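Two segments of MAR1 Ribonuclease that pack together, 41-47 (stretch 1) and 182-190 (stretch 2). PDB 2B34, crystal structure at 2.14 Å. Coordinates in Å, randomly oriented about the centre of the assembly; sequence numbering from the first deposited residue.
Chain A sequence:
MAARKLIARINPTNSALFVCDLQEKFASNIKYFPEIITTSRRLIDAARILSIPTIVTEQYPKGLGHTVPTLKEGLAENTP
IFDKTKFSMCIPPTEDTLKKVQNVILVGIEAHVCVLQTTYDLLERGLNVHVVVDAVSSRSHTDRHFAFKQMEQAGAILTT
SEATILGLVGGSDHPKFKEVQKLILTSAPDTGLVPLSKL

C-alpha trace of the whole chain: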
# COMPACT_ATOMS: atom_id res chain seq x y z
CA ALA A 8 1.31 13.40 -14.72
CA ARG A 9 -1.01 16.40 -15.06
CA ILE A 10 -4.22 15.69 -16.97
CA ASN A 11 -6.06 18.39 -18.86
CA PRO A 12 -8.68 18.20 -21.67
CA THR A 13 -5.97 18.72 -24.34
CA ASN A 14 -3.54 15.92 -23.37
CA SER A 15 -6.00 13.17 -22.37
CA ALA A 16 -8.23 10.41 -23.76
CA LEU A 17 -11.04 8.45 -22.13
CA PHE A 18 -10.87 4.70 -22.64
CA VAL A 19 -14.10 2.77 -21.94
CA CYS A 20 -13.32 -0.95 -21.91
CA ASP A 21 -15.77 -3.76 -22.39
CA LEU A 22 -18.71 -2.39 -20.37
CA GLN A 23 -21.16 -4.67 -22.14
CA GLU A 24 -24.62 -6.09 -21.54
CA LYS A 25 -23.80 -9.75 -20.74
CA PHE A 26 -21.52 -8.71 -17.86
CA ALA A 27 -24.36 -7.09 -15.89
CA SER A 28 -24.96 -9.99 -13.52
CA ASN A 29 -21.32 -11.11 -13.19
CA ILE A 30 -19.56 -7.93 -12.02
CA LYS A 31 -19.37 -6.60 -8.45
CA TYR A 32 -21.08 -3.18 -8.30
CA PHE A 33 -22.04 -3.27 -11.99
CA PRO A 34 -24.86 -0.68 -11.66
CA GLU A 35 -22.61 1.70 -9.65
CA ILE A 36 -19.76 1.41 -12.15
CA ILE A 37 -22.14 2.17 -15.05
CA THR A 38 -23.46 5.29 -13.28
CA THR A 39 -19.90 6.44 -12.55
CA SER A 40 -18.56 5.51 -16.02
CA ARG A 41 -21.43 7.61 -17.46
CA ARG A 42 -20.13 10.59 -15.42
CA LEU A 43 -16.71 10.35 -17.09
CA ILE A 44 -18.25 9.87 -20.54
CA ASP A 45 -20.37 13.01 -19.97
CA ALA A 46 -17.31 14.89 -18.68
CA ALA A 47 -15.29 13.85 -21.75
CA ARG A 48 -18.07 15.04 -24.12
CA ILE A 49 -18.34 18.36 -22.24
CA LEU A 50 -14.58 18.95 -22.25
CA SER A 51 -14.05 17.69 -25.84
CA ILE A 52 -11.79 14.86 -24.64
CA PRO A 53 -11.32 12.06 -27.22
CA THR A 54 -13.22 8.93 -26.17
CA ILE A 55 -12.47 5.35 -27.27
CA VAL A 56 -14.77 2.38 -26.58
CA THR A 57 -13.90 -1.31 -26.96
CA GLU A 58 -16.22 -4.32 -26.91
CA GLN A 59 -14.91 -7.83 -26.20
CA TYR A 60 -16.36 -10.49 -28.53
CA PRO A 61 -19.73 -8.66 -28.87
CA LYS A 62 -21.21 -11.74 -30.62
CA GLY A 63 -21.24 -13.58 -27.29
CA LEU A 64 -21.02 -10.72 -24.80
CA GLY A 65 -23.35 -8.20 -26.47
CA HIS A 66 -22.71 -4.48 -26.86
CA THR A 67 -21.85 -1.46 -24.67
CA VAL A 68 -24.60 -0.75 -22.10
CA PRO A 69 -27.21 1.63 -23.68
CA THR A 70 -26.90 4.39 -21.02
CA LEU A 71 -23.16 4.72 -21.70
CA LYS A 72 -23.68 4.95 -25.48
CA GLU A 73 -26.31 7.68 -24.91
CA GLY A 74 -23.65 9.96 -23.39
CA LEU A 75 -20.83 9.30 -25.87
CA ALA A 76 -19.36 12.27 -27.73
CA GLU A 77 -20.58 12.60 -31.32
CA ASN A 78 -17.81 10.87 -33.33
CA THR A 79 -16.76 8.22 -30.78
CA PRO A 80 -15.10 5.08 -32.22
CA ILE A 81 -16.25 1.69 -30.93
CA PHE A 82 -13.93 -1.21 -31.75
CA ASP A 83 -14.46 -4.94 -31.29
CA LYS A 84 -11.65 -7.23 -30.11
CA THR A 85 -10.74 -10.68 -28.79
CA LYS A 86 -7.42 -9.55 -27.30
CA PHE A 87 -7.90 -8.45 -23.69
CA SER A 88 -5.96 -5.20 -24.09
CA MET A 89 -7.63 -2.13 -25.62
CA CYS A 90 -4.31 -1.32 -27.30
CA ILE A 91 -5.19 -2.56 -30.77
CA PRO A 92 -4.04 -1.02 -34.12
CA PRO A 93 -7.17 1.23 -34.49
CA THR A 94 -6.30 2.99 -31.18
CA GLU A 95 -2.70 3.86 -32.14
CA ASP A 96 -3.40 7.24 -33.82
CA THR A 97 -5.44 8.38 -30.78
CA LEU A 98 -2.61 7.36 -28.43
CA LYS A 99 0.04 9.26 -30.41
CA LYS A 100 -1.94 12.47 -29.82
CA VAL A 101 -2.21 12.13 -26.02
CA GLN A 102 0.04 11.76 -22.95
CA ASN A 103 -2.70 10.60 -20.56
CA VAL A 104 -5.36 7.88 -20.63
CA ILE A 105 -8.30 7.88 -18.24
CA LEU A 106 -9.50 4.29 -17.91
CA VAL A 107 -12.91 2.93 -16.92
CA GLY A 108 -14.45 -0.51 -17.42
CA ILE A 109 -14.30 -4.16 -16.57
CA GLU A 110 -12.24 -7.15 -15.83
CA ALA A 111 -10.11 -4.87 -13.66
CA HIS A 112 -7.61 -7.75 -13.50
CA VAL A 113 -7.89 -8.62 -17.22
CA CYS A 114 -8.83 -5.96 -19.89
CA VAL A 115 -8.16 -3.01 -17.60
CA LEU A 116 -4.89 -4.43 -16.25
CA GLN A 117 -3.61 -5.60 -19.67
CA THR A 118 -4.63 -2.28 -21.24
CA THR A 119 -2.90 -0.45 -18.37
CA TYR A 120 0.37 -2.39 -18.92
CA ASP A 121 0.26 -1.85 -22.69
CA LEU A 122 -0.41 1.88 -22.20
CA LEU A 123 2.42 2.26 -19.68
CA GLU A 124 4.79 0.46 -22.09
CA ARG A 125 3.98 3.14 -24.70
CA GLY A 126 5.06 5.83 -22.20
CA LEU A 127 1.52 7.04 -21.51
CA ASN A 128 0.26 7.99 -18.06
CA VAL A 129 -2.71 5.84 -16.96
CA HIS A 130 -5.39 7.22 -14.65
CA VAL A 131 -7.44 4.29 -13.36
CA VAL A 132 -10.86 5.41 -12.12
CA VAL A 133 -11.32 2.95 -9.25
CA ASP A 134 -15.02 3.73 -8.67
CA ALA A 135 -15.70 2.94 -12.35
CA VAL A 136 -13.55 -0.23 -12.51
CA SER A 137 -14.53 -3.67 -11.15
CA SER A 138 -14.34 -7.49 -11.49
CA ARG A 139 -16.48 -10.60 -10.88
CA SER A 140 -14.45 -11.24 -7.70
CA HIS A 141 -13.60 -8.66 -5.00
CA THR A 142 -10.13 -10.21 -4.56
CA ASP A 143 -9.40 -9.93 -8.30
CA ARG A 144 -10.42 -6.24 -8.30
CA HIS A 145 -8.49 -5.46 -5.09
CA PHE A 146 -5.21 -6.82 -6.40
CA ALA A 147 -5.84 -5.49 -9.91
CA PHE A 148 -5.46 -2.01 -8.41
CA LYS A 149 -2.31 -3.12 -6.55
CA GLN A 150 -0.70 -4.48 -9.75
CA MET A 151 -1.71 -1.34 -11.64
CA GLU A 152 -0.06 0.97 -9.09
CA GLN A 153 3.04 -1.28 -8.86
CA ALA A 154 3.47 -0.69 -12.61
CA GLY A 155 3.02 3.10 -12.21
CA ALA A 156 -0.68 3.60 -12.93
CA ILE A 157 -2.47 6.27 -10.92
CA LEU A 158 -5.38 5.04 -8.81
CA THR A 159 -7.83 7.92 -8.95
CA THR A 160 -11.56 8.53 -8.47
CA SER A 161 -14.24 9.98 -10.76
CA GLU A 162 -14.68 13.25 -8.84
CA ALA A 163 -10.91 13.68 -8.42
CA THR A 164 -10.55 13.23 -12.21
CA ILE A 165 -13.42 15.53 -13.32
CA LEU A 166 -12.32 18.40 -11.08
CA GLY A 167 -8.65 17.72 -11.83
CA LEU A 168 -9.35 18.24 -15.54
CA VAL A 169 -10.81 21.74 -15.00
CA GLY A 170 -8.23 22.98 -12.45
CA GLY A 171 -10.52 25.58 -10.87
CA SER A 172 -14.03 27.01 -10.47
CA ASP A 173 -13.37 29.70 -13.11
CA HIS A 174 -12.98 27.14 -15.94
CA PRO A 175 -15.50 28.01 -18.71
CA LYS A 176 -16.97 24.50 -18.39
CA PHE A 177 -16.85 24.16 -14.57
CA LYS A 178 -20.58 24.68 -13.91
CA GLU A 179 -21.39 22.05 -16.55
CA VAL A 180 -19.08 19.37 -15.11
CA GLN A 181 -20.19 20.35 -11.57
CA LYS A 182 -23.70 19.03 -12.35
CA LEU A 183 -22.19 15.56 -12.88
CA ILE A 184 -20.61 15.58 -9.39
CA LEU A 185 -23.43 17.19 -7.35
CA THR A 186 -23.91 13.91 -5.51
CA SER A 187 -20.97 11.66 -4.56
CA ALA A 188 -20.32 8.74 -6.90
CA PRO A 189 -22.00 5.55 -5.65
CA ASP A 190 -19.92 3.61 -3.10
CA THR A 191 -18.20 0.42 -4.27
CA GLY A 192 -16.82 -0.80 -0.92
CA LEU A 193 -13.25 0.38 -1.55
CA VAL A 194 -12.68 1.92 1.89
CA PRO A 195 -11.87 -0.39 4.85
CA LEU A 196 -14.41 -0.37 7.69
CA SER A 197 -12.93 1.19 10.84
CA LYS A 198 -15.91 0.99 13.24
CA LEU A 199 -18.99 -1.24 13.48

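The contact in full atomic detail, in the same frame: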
# COMPACT_ATOMS: atom_id res chain seq x y z
N ARG A 41 -20.63 6.61 -16.73
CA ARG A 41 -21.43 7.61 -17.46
C ARG A 41 -21.02 9.05 -17.11
O ARG A 41 -21.05 9.93 -17.97
CB ARG A 41 -22.94 7.38 -17.24
CG ARG A 41 -23.89 8.38 -17.93
CD ARG A 41 -23.74 8.45 -19.46
NE ARG A 41 -24.44 9.61 -20.00
CZ ARG A 41 -25.71 9.62 -20.40
NH1 ARG A 41 -26.44 8.51 -20.34
NH2 ARG A 41 -26.27 10.73 -20.85
N ARG A 42 -20.63 9.28 -15.85
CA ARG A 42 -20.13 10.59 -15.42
C ARG A 42 -18.87 11.02 -16.18
O ARG A 42 -18.75 12.18 -16.58
CB ARG A 42 -19.86 10.62 -13.91
CG ARG A 42 -21.11 10.58 -13.07
CD ARG A 42 -20.79 10.41 -11.59
NE ARG A 42 -22.00 10.40 -10.78
CZ ARG A 42 -22.08 10.85 -9.53
NH1 ARG A 42 -21.00 11.36 -8.93
NH2 ARG A 42 -23.22 10.81 -8.88
N LEU A 43 -17.95 10.08 -16.36
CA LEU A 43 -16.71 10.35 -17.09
C LEU A 43 -16.95 10.54 -18.58
O LEU A 43 -16.33 11.42 -19.20
CB LEU A 43 -15.68 9.24 -16.84
CG LEU A 43 -14.91 9.52 -15.55
CD1 LEU A 43 -14.85 8.30 -14.68
CD2 LEU A 43 -13.54 10.12 -15.83
N ILE A 44 -17.83 9.72 -19.15
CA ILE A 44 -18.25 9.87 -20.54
C ILE A 44 -18.87 11.25 -20.80
O ILE A 44 -18.54 11.90 -21.79
CB ILE A 44 -19.20 8.72 -20.96
CG1 ILE A 44 -18.40 7.45 -21.25
CG2 ILE A 44 -20.02 9.10 -22.19
CD1 ILE A 44 -19.22 6.17 -21.22
N ASP A 45 -19.76 11.68 -19.90
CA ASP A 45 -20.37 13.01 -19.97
C ASP A 45 -19.32 14.11 -19.84
O ASP A 45 -19.34 15.09 -20.59
CB ASP A 45 -21.41 13.20 -18.86
CG ASP A 45 -22.68 12.40 -19.09
OD1 ASP A 45 -22.97 11.99 -20.23
OD2 ASP A 45 -23.41 12.19 -18.09
N ALA A 46 -18.40 13.94 -18.89
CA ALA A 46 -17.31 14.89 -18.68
C ALA A 46 -16.42 15.00 -19.91
O ALA A 46 -16.02 16.11 -20.28
CB ALA A 46 -16.49 14.51 -17.46
N ALA A 47 -16.12 13.87 -20.54
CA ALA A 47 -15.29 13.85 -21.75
C ALA A 47 -15.97 14.57 -22.93
O ALA A 47 -15.33 15.32 -23.66
CB ALA A 47 -14.92 12.42 -22.13
N LYS A 182 -22.41 19.73 -12.36
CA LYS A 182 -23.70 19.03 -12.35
C LYS A 182 -23.52 17.52 -12.22
O LYS A 182 -24.29 16.86 -11.53
CB LYS A 182 -24.51 19.33 -13.63
CG LYS A 182 -24.82 20.80 -13.89
CD LYS A 182 -25.87 21.35 -12.93
CE LYS A 182 -26.10 22.84 -13.17
NZ LYS A 182 -26.96 23.45 -12.11
N LEU A 183 -22.49 16.99 -12.88
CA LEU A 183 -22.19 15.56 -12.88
C LEU A 183 -21.72 15.04 -11.52
O LEU A 183 -21.82 13.85 -11.24
CB LEU A 183 -21.14 15.22 -13.95
CG LEU A 183 -21.20 15.88 -15.33
CD1 LEU A 183 -19.94 15.58 -16.11
CD2 LEU A 183 -22.45 15.45 -16.11
N ILE A 184 -21.19 15.94 -10.69
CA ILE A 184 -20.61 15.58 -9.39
C ILE A 184 -21.36 16.17 -8.19
O ILE A 184 -20.82 16.22 -7.08
CB ILE A 184 -19.10 15.94 -9.30
CG1 ILE A 184 -18.89 17.45 -9.49
CG2 ILE A 184 -18.29 15.13 -10.32
CD1 ILE A 184 -17.82 18.01 -8.61
N LEU A 185 -22.60 16.60 -8.41
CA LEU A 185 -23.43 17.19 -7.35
C LEU A 185 -23.62 16.23 -6.18
O LEU A 185 -23.53 16.62 -5.02
CB LEU A 185 -24.78 17.65 -7.90
CG LEU A 185 -25.70 18.44 -6.97
CD1 LEU A 185 -25.19 19.86 -6.76
CD2 LEU A 185 -27.12 18.46 -7.52
N THR A 186 -23.89 14.97 -6.50
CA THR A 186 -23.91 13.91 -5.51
C THR A 186 -22.63 13.09 -5.65
O THR A 186 -22.07 12.98 -6.75
CB THR A 186 -25.15 12.99 -5.66
OG1 THR A 186 -25.07 12.25 -6.89
CG2 THR A 186 -26.44 13.81 -5.65
N SER A 187 -22.15 12.53 -4.54
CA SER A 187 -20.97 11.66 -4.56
C SER A 187 -21.25 10.42 -5.39
O SER A 187 -22.35 9.86 -5.35
CB SER A 187 -20.57 11.26 -3.13
OG SER A 187 -20.20 12.39 -2.37
N ALA A 188 -20.24 9.98 -6.14
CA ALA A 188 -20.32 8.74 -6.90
C ALA A 188 -20.74 7.60 -5.98
O ALA A 188 -20.34 7.58 -4.81
CB ALA A 188 -18.98 8.43 -7.56
N PRO A 189 -21.57 6.67 -6.48
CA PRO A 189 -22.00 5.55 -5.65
C PRO A 189 -20.82 4.75 -5.08
O PRO A 189 -19.84 4.50 -5.79
CB PRO A 189 -22.80 4.68 -6.62
CG PRO A 189 -23.27 5.63 -7.67
CD PRO A 189 -22.16 6.61 -7.83
N ASP A 190 -20.93 4.39 -3.80
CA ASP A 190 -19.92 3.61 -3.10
C ASP A 190 -19.75 2.22 -3.69
O ASP A 190 -20.74 1.56 -4.02
CB ASP A 190 -20.29 3.48 -1.62
CG ASP A 190 -19.32 2.59 -0.85
OD1 ASP A 190 -18.27 3.11 -0.41
OD2 ASP A 190 -19.61 1.39 -0.68

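The contact between these segments, whose touching residues lie at least 137 positions apart in sequence, rests chiefly on one long side chain. Stretch 1 is a piece of continuous helix, and its peptide groups are largely occupied with one another: Asp 45 N donates to Arg 41 O, Ala 46 N to Arg 42 O and Ala 47 N to Leu 43 O, at 2.8 to 2.9 Å. Stretch 2 begins in a weakly bonded helix and is loop or turn where Thr 186 presents its carbonyl to a side chain.

Arg 42 takes up that offer. Its CA-to-CB bond points sideways, but the chain runs out with chi1 at -71° (m) and chi2 and chi3 both t, and this extended form carries the guanidinium to the loop. There NH1 donates to Thr 186 O at 2.9 Å, the best hydrogen bond across the contact. The same oxygen lies near the guanidinium plane at its edge, where the N-H groups point, and it also accepts a weak bond from Arg 42 NH2, 3.3 Å from Thr 186 O. A second weak bond joins Arg 42 NH2 to Thr 186 OG1 at 3.1 Å. Threonine therefore supplies two acceptors, one from its backbone and one from its side chain, to a group that has several donors to satisfy.

The other neighbours of the guanidinium pack without bonding. Leu 183 O lies over one face, 3.5 Å from Arg 42 CZ, where the N-H groups are poorly aimed at it. Ala 188 CA and Pro 189 CD cover the opposite face. Arg 42 NH1 approaches Ala 188 N to 3.2 Å, but both are donors and no hydrogen bond results. The flat cation is thus enclosed between a carbonyl and small, largely apolar groups, and the small Ala 188 lies alongside, its CB 3.8 Å from Arg 42 NH1.

Nearer the helix axis the contact is apolar. Leu 183, with chi1 m and chi2 t, brings its CD1 to 3.9 Å from Ala 46 CB and 3.6 Å from Ala 46 N; the alanine methyl offers a small apolar surface to CD1. Leu 183 CD2 lies 3.7 Å from Asp 45 CB and 3.9 Å from Asp 45 OD2. Within the helix, Asp 45 OD1 accepts from Arg 41 NE at 2.8 Å in a nearly straight salt bridge. Altogether 332 Å² is buried, most of it on Arg 42 and Leu 183.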